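Local coordinates for protein glycerol kinase, putative (Plasmodium falciparum, PDB 2W40) that probably phosphorylates glycerol to sn-glycerol 3-phosphate with ATP, as a glycerol kinase of the FGGY family in the sugar kinase/Hsp70/actin superfamily, at residues E111-V114 with T115-A119; Y369-T372 with F373-R377. All blocks are in the same frame, centred on the assembly; numbering follows the deposited sequence.

How the interactions relate
Both contacts are local and lie in series along the chain; they neither nest nor cross. Interaction 1 comes first, in the N-terminal half of the FGGY kinase, and joins successive turns of the short helix 111-118. Its inner side packs on helix 140-149, and Glu111 reaches Arg365, just ahead of strand 366-371. Interaction 2 follows in the C-terminal FGGY domain. It closes the tight turn that leads from strand 366-371 into helix 377-403, at the interface with the second subunit. The centres of the two contacts are about 37 Å apart, and their nearest atoms about 15 Å, so they do not touch.

Interaction 1 (E111-V114 with T115-A119); sequences EELV and TEFSA
Leu113 and Phe117 lie one turn apart on the alpha-helix 111-118, a short surface helix in the N-terminal half of this FGGY kinase, and pack side by side. Their side chains point the same way. Leu113 CD2 comes to 4.1 Å from Phe117 CE1. The ring sits close to the helix as well. With CG beside the backbone N, Phe117 CD1 is 3.4 Å from Leu113 O, which approaches the ring obliquely. This is the tightly packed side. Phe141 of helix 140-149 touches Leu113 and Val114 and meets the Phe117 ring edge-to-face, while Leu144 and Phe134 also touch the Phe117 side chain. The helix is therefore amphipathic, with its apolar side turned to the neighbouring helix.

The other side is looser and carries charge. Glu112 and Glu116 are both exposed there. The extended Glu116 chain lies alongside Leu113 and brings OE1 to 3.8 Å from Leu113 CD2. Its OE2 makes a long, weak ion pair with Lys120. Glu111 is different: its OE1 forms a salt bridge with Arg365.

Regular i to i+4 hydrogen bonds run beneath both sides. Thr115 N donates to Glu111 O, Glu116 N to Glu112 O and Phe117 N to Leu113 O, the last at 2.9 Å and nearly straight.

One residue further on, Val114 O takes two bonds from Ser118. The amide N and the hydroxyl arrive from opposite faces of the carbonyl plane. The Ser118 side chain is folded back beside its own N (chi1 -57°), which places OG 2.8 Å from Val114 O and 43° out of that plane.

Interaction 2 (Y369-T372 with F373-R377); sequences YGMT and FNTER. With EDO (1,2-ethanediol), chain J.
A type I beta turn brings Thr375 against Thr372, with a side-chain bond added to the usual backbone one. The turn links strand 366-371 to helix 377-403. Thr375 N donates to Thr372 O at 3.0 Å. Thr375 CB is directed at the preceding residues, and OG1, beside its own backbone N (chi1 -53°), accepts from Thr372 N at 3.0 Å, nearly straight at 169°. Both hydrogen bonds hold the ends of the turn together and satisfy buried polar atoms. Thr372 OG1 sits between its backbone N and carbonyl carbon (chi1 63°), 3.7 Å from Asn374 CB.

Phe373 lies on the outer side of the turn, where its ring meets Phe352 of the second subunit. Met371 continues the beta pairing into that subunit, and Asn374 ND2 bonds Cys39 O there. A 1,2-ethanediol, probably from the crystallisation liquor, sits between the turn and Gly43 N and Trp44 O of the second subunit, hydrogen-bonded to both. Its O2 lies at the edge of the Phe373 ring, and Asn374 N donates to its O1 at 3.0 Å.

Val346 and Ile380 pack against Met371 and Thr375. These two side chains cross at about a right angle, with Thr375 CG2 4.1 Å from Met371 CG.

Interaction 1 (E111-V114 with T115-A119)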
ATOM      1  N   GLU C 111     -23.600  -1.798   4.245  1.00 12.67           N
ATOM      2  CA  GLU C 111     -23.360  -0.328   4.321  1.00 13.18           C
ATOM      3  C   GLU C 111     -24.551   0.443   3.751  1.00 14.21           C
ATOM      4  O   GLU C 111     -25.056   1.350   4.359  1.00 14.10           O
ATOM      5  CB  GLU C 111     -22.062   0.007   3.578  1.00 14.89           C
ATOM      6  CG  GLU C 111     -21.686   1.516   3.462  1.00 14.10           C
ATOM      7  CD  GLU C 111     -20.409   1.783   2.589  1.00 18.55           C
ATOM      8  OE1 GLU C 111     -19.675   0.835   2.129  1.00 18.49           O
ATOM      9  OE2 GLU C 111     -20.103   2.973   2.366  1.00 23.01           O
ATOM     10  N   GLU C 112     -24.960   0.078   2.533  0.50 15.01           N
ATOM     11  CA  GLU C 112     -26.069   0.791   1.858  0.50 14.88           C
ATOM     12  C   GLU C 112     -27.405   0.773   2.657  0.50 13.50           C
ATOM     13  O   GLU C 112     -28.048   1.830   2.860  0.50 14.33           O
ATOM     14  CB  GLU C 112     -26.251   0.306   0.392  0.50 16.10           C
ATOM     15  CG  GLU C 112     -27.504   0.877  -0.260  0.50 17.46           C
ATOM     16  CD  GLU C 112     -27.692   0.508  -1.740  0.50 18.80           C
ATOM     17  OE1 GLU C 112     -27.116  -0.505  -2.228  0.50 22.72           O
ATOM     18  OE2 GLU C 112     -28.478   1.218  -2.395  0.50 22.91           O
ATOM     19  N   LEU C 113     -27.750  -0.406   3.189  1.00 12.33           N
ATOM     20  CA  LEU C 113     -28.937  -0.642   4.069  1.00 11.31           C
ATOM     21  C   LEU C 113     -28.863   0.166   5.297  1.00  9.92           C
ATOM     22  O   LEU C 113     -29.883   0.764   5.719  1.00 11.93           O
ATOM     23  CB  LEU C 113     -29.207  -2.131   4.475  1.00 12.97           C
ATOM     24  CG  LEU C 113     -29.799  -3.046   3.476  1.00 13.98           C
ATOM     25  CD1 LEU C 113     -29.527  -4.499   4.059  1.00 13.76           C
ATOM     26  CD2 LEU C 113     -31.263  -2.654   3.282  1.00 16.42           C
ATOM     27  N   VAL C 114     -27.678   0.174   5.943  1.00 10.83           N
ATOM     28  CA  VAL C 114     -27.556   1.006   7.153  1.00 10.03           C
ATOM     29  C   VAL C 114     -27.779   2.516   6.884  1.00 10.72           C
ATOM     30  O   VAL C 114     -28.472   3.162   7.606  1.00 11.58           O
ATOM     31  CB  VAL C 114     -26.190   0.733   7.881  1.00 10.04           C
ATOM     32  CG1 VAL C 114     -25.886   1.761   8.993  1.00 11.18           C
ATOM     33  CG2 VAL C 114     -26.125  -0.743   8.372  1.00  9.11           C
ATOM     34  N   THR C 115     -27.221   3.044   5.783  1.00 12.54           N
ATOM     35  CA  THR C 115     -27.481   4.412   5.343  1.00 13.93           C
ATOM     36  C   THR C 115     -28.982   4.652   5.150  1.00 14.21           C
ATOM     37  O   THR C 115     -29.553   5.594   5.717  1.00 16.05           O
ATOM     38  CB  THR C 115     -26.702   4.692   4.103  1.00 14.74           C
ATOM     39  OG1 THR C 115     -25.327   4.527   4.410  1.00 17.53           O
ATOM     40  CG2 THR C 115     -26.988   6.141   3.543  1.00 17.46           C
ATOM     41  N   GLU C 116     -29.658   3.712   4.536  1.00 14.77           N
ATOM     42  CA  GLU C 116     -31.126   3.835   4.293  1.00 15.73           C
ATOM     43  C   GLU C 116     -31.976   3.844   5.554  1.00 13.91           C
ATOM     44  O   GLU C 116     -32.833   4.753   5.800  1.00 17.35           O
ATOM     45  CB  GLU C 116     -31.581   2.732   3.358  1.00 14.57           C
ATOM     46  CG  GLU C 116     -33.078   2.717   3.161  1.00 18.76           C
ATOM     47  CD  GLU C 116     -33.703   1.443   2.668  1.00 22.65           C
ATOM     48  OE1 GLU C 116     -33.028   0.505   2.221  1.00 27.02           O
ATOM     49  OE2 GLU C 116     -34.942   1.429   2.736  1.00 33.42           O
ATOM     50  N   PHE C 117     -31.704   2.842   6.441  1.00 11.38           N
ATOM     51  CA  PHE C 117     -32.450   2.756   7.645  1.00 12.52           C
ATOM     52  C   PHE C 117     -32.126   3.847   8.618  1.00 11.84           C
ATOM     53  O   PHE C 117     -33.017   4.305   9.410  1.00 13.71           O
ATOM     54  CB  PHE C 117     -32.205   1.381   8.312  1.00 11.98           C
ATOM     55  CG  PHE C 117     -33.079   0.268   7.764  1.00 12.97           C
ATOM     56  CD1 PHE C 117     -33.076   0.002   6.415  1.00 12.78           C
ATOM     57  CD2 PHE C 117     -33.955  -0.424   8.569  1.00 13.41           C
ATOM     58  CE1 PHE C 117     -33.917  -0.997   5.892  1.00 12.68           C
ATOM     59  CE2 PHE C 117     -34.773  -1.425   8.088  1.00 13.65           C
ATOM     60  CZ  PHE C 117     -34.782  -1.706   6.727  1.00 14.99           C
ATOM     61  N   SER C 118     -30.853   4.259   8.686  1.00 14.20           N
ATOM     62  CA  SER C 118     -30.482   5.327   9.624  1.00 13.73           C
ATOM     63  C   SER C 118     -31.247   6.627   9.410  1.00 14.36           C
ATOM     64  O   SER C 118     -31.488   7.347  10.334  1.00 16.40           O
ATOM     65  CB  SER C 118     -28.989   5.625   9.674  1.00 14.17           C
ATOM     66  OG  SER C 118     -28.187   4.475  10.007  1.00 14.47           O
ATOM     67  N   ALA C 119     -31.668   6.867   8.174  1.00 13.96           N
ATOM     68  CA  ALA C 119     -32.448   8.098   7.895  1.00 14.86           C
ATOM     69  C   ALA C 119     -33.901   7.999   8.293  1.00 14.82           C
ATOM     70  O   ALA C 119     -34.706   9.026   8.282  1.00 18.72           O
ATOM     71  CB  ALA C 119     -32.357   8.383   6.410  1.00 17.12           C
TER

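Interaction 2 (Y369-T372 with F373-R377)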
ATOM      1  N   TYR C 369      -0.382   6.286   3.108  1.00  9.33           N
ATOM      2  CA  TYR C 369       0.131   7.579   2.732  1.00 10.18           C
ATOM      3  C   TYR C 369       1.611   7.703   3.005  1.00  9.99           C
ATOM      4  O   TYR C 369       2.151   7.035   3.878  1.00 11.05           O
ATOM      5  CB  TYR C 369      -0.551   8.674   3.571  1.00 12.14           C
ATOM      6  CG  TYR C 369      -2.026   8.672   3.455  1.00 12.11           C
ATOM      7  CD1 TYR C 369      -2.631   9.361   2.412  1.00 14.45           C
ATOM      8  CD2 TYR C 369      -2.856   7.981   4.354  1.00 12.73           C
ATOM      9  CE1 TYR C 369      -4.030   9.374   2.255  1.00 15.36           C
ATOM     10  CE2 TYR C 369      -4.286   8.073   4.209  1.00  8.99           C
ATOM     11  CZ  TYR C 369      -4.817   8.689   3.134  1.00 12.33           C
ATOM     12  OH  TYR C 369      -6.178   8.736   2.986  1.00 14.92           O
ATOM     13  N   GLY C 370       2.269   8.597   2.262  1.00  8.47           N
ATOM     14  CA  GLY C 370       3.599   9.031   2.638  1.00  9.31           C
ATOM     15  C   GLY C 370       4.758   8.281   2.098  1.00  8.48           C
ATOM     16  O   GLY C 370       5.913   8.545   2.509  1.00 10.24           O
ATOM     17  N   MET C 371       4.507   7.360   1.156  1.00  7.90           N
ATOM     18  CA  MET C 371       5.587   6.492   0.635  1.00  9.44           C
ATOM     19  C   MET C 371       6.530   7.208  -0.349  1.00 10.16           C
ATOM     20  O   MET C 371       6.143   8.061  -1.161  1.00 10.46           O
ATOM     21  CB  MET C 371       4.998   5.227   0.004  1.00  9.24           C
ATOM     22  CG  MET C 371       4.007   4.449   0.870  1.00 11.15           C
ATOM     23  SD  MET C 371       3.572   2.874   0.201  1.00 13.14           S
ATOM     24  CE  MET C 371       2.494   3.356  -1.171  1.00 17.08           C
ATOM     25  N   THR C 372       7.793   6.816  -0.218  1.00  8.94           N
ATOM     26  CA  THR C 372       8.846   7.168  -1.104  1.00  8.52           C
ATOM     27  C   THR C 372       9.547   5.923  -1.660  1.00  7.77           C
ATOM     28  O   THR C 372       9.253   4.783  -1.236  1.00  9.04           O
ATOM     29  CB  THR C 372       9.877   8.123  -0.396  1.00  8.15           C
ATOM     30  OG1 THR C 372      10.510   7.471   0.713  1.00  9.76           O
ATOM     31  CG2 THR C 372       9.174   9.501   0.014  1.00  9.85           C
ATOM     32  N   PHE C 373      10.548   6.138  -2.556  1.00  8.50           N
ATOM     33  CA  PHE C 373      11.312   4.993  -3.051  1.00  8.99           C
ATOM     34  C   PHE C 373      12.103   4.258  -1.926  1.00  9.73           C
ATOM     35  O   PHE C 373      12.406   3.050  -2.026  1.00 12.06           O
ATOM     36  CB  PHE C 373      12.203   5.339  -4.193  1.00  8.73           C
ATOM     37  CG  PHE C 373      11.506   5.572  -5.483  1.00  8.80           C
ATOM     38  CD1 PHE C 373      10.722   4.617  -6.056  1.00 12.25           C
ATOM     39  CD2 PHE C 373      11.661   6.800  -6.122  1.00 10.71           C
ATOM     40  CE1 PHE C 373      10.049   4.872  -7.302  1.00 10.65           C
ATOM     41  CE2 PHE C 373      11.005   7.027  -7.339  1.00 11.73           C
ATOM     42  CZ  PHE C 373      10.257   6.078  -7.933  1.00 13.04           C
ATOM     43  N   ASN C 374      12.423   5.004  -0.868  1.00  9.28           N
ATOM     44  CA  ASN C 374      13.082   4.434   0.324  1.00 10.44           C
ATOM     45  C   ASN C 374      12.183   3.483   1.150  1.00  9.81           C
ATOM     46  O   ASN C 374      12.675   2.620   1.893  1.00 11.74           O
ATOM     47  CB  ASN C 374      13.616   5.579   1.160  1.00 10.12           C
ATOM     48  CG  ASN C 374      14.215   5.115   2.500  1.00 10.20           C
ATOM     49  OD1 ASN C 374      13.548   5.276   3.522  1.00 14.85           O
ATOM     50  ND2 ASN C 374      15.408   4.438   2.474  1.00 10.46           N
ATOM     51  N   THR C 375      10.839   3.667   1.020  1.00  9.81           N
ATOM     52  CA  THR C 375       9.860   2.869   1.798  1.00 10.34           C
ATOM     53  C   THR C 375       9.967   1.409   1.391  1.00  9.28           C
ATOM     54  O   THR C 375      10.014   1.075   0.229  1.00 11.77           O
ATOM     55  CB  THR C 375       8.430   3.381   1.567  1.00  8.73           C
ATOM     56  OG1 THR C 375       8.414   4.796   1.844  1.00 10.64           O
ATOM     57  CG2 THR C 375       7.357   2.547   2.384  1.00 11.69           C
ATOM     58  N   GLU C 376       9.961   0.541   2.416  1.00  9.82           N
ATOM     59  CA  GLU C 376      10.056  -0.884   2.287  1.00 13.31           C
ATOM     60  C   GLU C 376       8.860  -1.526   2.941  1.00 12.78           C
ATOM     61  O   GLU C 376       8.101  -0.897   3.687  1.00 12.48           O
ATOM     62  CB  GLU C 376      11.267  -1.445   3.064  1.00 14.25           C
ATOM     63  CG  GLU C 376      12.549  -0.817   2.703  1.00 17.98           C
ATOM     64  CD  GLU C 376      13.699  -1.732   2.880  1.00 22.39           C
ATOM     65  OE1 GLU C 376      13.537  -2.875   3.432  1.00 31.32           O
ATOM     66  OE2 GLU C 376      14.766  -1.295   2.452  1.00 32.01           O
ATOM     67  N   ARG C 377       8.703  -2.818   2.670  1.00 14.33           N
ATOM     68  CA  ARG C 377       7.638  -3.625   3.322  1.00 15.60           C
ATOM     69  C   ARG C 377       7.572  -3.387   4.817  1.00 15.77           C
ATOM     70  O   ARG C 377       6.491  -3.206   5.415  1.00 15.94           O
ATOM     71  CB  ARG C 377       7.933  -5.157   3.147  1.00 18.44           C
ATOM     72  CG  ARG C 377       7.870  -5.646   1.872  1.00 18.74           C
ATOM     73  CD  ARG C 377       7.899  -7.136   1.849  1.00 15.42           C
ATOM     74  NE  ARG C 377       9.131  -7.801   2.294  1.00 17.79           N
ATOM     75  CZ  ARG C 377       9.135  -9.067   2.691  1.00 20.69           C
ATOM     76  NH1 ARG C 377       8.001  -9.798   2.662  1.00 21.72           N
ATOM     77  NH2 ARG C 377      10.282  -9.673   3.076  1.00 25.50           N
TER
HETATM   78  C1  EDO J1507      14.369   7.611  -2.031  1.00 27.96           C
HETATM   79  O1  EDO J1507      13.252   7.825  -1.367  1.00 19.24           O
HETATM   80  C2  EDO J1507      14.147   8.326  -3.341  1.00 25.90           C
HETATM   81  O2  EDO J1507      14.816   7.444  -4.171  1.00 40.36           O